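Local atomic coordinates of cyclic nucleotide-binding protein (Brucella abortus biovar 1, PDB entry 5D1I), a protein that is of unknown function but has a cyclic nucleotide-binding-like beta-barrel fold and may belong to a family of DNA-binding transcription factors. Residues Ala60-Thr65 and Gly87-Glu92. Residues are numbered along the deposited sequence; the frame is centred on the assembly and turned at random.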
loop_
_atom_site.group_PDB
_atom_site.type_symbol
_atom_site.label_atom_id
_atom_site.label_comp_id
_atom_site.label_asym_id
_atom_site.label_seq_id
_atom_site.Cartn_x
_atom_site.Cartn_y
_atom_site.Cartn_z
ATOM N N ALA A 60 -0.196 -3.459 -11.575
ATOM C CA ALA A 60 -0.703 -2.528 -10.585
ATOM C C ALA A 60 -0.389 -1.104 -11.003
ATOM O O ALA A 60 0.610 -0.848 -11.678
ATOM C CB ALA A 60 -0.108 -2.824 -9.213
ATOM N N TYR A 61 -1.255 -0.184 -10.602
ATOM C CA TYR A 61 -1.062 1.232 -10.870
ATOM C C TYR A 61 -0.930 1.984 -9.559
ATOM O O TYR A 61 -1.743 1.807 -8.657
ATOM C CB TYR A 61 -2.231 1.805 -11.675
ATOM C CG TYR A 61 -2.449 1.159 -13.023
ATOM C CD1 TYR A 61 -1.810 1.646 -14.156
ATOM C CD2 TYR A 61 -3.304 0.072 -13.169
ATOM C CE1 TYR A 61 -2.004 1.065 -15.392
ATOM C CE2 TYR A 61 -3.507 -0.514 -14.407
ATOM C CZ TYR A 61 -2.852 -0.013 -15.513
ATOM O OH TYR A 61 -3.045 -0.584 -16.750
ATOM N N ILE A 62 0.088 2.831 -9.457
ATOM C CA ILE A 62 0.237 3.679 -8.286
ATOM C C ILE A 62 0.077 5.122 -8.725
ATOM O O ILE A 62 0.730 5.563 -9.670
ATOM C CB ILE A 62 1.604 3.486 -7.587
ATOM C CG1 ILE A 62 1.759 2.050 -7.075
ATOM C CG2 ILE A 62 1.751 4.456 -6.435
ATOM C CD1 ILE A 62 2.353 1.085 -8.081
ATOM N N ILE A 63 -0.811 5.848 -8.056
ATOM C CA ILE A 63 -1.056 7.244 -8.399
ATOM C C ILE A 63 0.054 8.139 -7.870
ATOM O O ILE A 63 0.407 8.068 -6.694
ATOM C CB ILE A 63 -2.401 7.738 -7.846
ATOM C CG1 ILE A 63 -3.548 6.888 -8.386
ATOM C CG2 ILE A 63 -2.620 9.207 -8.203
ATOM C CD1 ILE A 63 -4.904 7.286 -7.837
ATOM N N VAL A 64 0.601 8.971 -8.748
ATOM C CA VAL A 64 1.591 9.964 -8.359
ATOM C C VAL A 64 0.917 11.316 -8.158
ATOM O O VAL A 64 0.990 11.905 -7.081
ATOM C CB VAL A 64 2.708 10.093 -9.409
ATOM C CG1 VAL A 64 3.684 11.197 -9.023
ATOM C CG2 VAL A 64 3.433 8.768 -9.574
ATOM N N THR A 65 0.263 11.808 -9.205
ATOM C CA THR A 65 -0.535 13.024 -9.099
ATOM C C THR A 65 -1.895 12.811 -9.755
ATOM O O THR A 65 -2.014 12.037 -10.701
ATOM C CB THR A 65 0.161 14.240 -9.754
ATOM O OG1 THR A 65 0.372 13.982 -11.147
ATOM C CG2 THR A 65 1.495 14.531 -9.085
ATOM N N GLY A 87 -0.404 8.125 -3.981
ATOM C CA GLY A 87 -0.032 7.058 -3.074
ATOM C C GLY A 87 -0.914 5.830 -3.161
ATOM O O GLY A 87 -0.504 4.745 -2.755
ATOM N N ALA A 88 -2.127 5.986 -3.684
ATOM C CA ALA A 88 -3.038 4.848 -3.782
ATOM C C ALA A 88 -2.518 3.858 -4.805
ATOM O O ALA A 88 -1.976 4.249 -5.838
ATOM C CB ALA A 88 -4.453 5.308 -4.150
ATOM N N ILE A 89 -2.671 2.571 -4.515
ATOM C CA ILE A 89 -2.301 1.546 -5.472
ATOM C C ILE A 89 -3.538 0.765 -5.897
ATOM O O ILE A 89 -4.392 0.420 -5.073
ATOM C CB ILE A 89 -1.224 0.583 -4.912
ATOM C CG1 ILE A 89 -0.828 -0.444 -5.970
ATOM C CG2 ILE A 89 -1.704 -0.120 -3.645
ATOM C CD1 ILE A 89 0.409 -1.229 -5.612
ATOM N N LEU A 90 -3.643 0.519 -7.196
ATOM C CA LEU A 90 -4.745 -0.252 -7.740
ATOM C C LEU A 90 -4.219 -1.540 -8.367
ATOM O O LEU A 90 -3.360 -1.499 -9.245
ATOM C CB LEU A 90 -5.514 0.569 -8.774
ATOM C CG LEU A 90 -6.000 1.950 -8.332
ATOM C CD1 LEU A 90 -6.707 2.653 -9.482
ATOM C CD2 LEU A 90 -6.918 1.832 -7.122
ATOM N N GLY A 91 -4.733 -2.677 -7.914
ATOM C CA GLY A 91 -4.339 -3.963 -8.459
ATOM C C GLY A 91 -3.074 -4.541 -7.853
ATOM O O GLY A 91 -2.364 -5.301 -8.511
ATOM N N GLU A 92 -2.791 -4.199 -6.598
ATOM C CA GLU A 92 -1.603 -4.723 -5.924
ATOM C C GLU A 92 -1.599 -6.249 -5.895
ATOM O O GLU A 92 -0.554 -6.877 -6.059
ATOM C CB GLU A 92 -1.507 -4.189 -4.494
ATOM C CG GLU A 92 -0.186 -4.527 -3.804
ATOM C CD GLU A 92 -0.183 -4.135 -2.342
ATOM O OE1 GLU A 92 -1.173 -4.437 -1.651
ATOM O OE2 GLU A 92 0.801 -3.524 -1.882
#
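I89 holds CG1 anti to its backbone N (chi1 -178°), and I62 holds its own CG1 beside the backbone N, anti to the carbonyl carbon. These torsions lay the two branches alongside each other, I62 CG1 lying 3.8 Å from I89 CG1. Both side chains leave the same face of the sheet and point the same way; I62 continues onto I17 and L18 of helix 11-18, while I89 rests on V21 and on G22 of the second subunit. Y61 and L90 occupy the other face.

Behind these side chains runs a short antiparallel ladder. Y61 and L90 form the hydrogen-bonded pair, Y61 N giving to L90 O at 2.8 Å and L90 N to Y61 O at 2.7 Å; I62 and I89 are the non-hydrogen-bonded pair. The ladder carries on beyond the short strand 89-90, into the loop before it: I63 N reaches A88 O at 3.0 Å, and G87 N gives to I63 O at 2.8 Å. L90 O takes the Y61 N-H and also a CA-H...O contact from A60 CA (3.1 Å).

G87 and G91 flank the strand with positive phi, a backbone geometry that glycine accepts readily. At G91 the chain turns into E92, and A60 CB packs against the G91 carbonyl, 3.4 Å from G91 O.

Strand 56-63 also pairs with strand 111-117, A60 with I116 and I62 with I114, so it sits between two partners within the barrel, while G91 N bonds to E25 of the second subunit. The chemistry is thus a mostly buried ladder in which four backbone bonds pair Y61 with L90, I63 with A88 and I63 with G87, with an aliphatic face joining the barrel wall to helix 11-18 and the subunit interface.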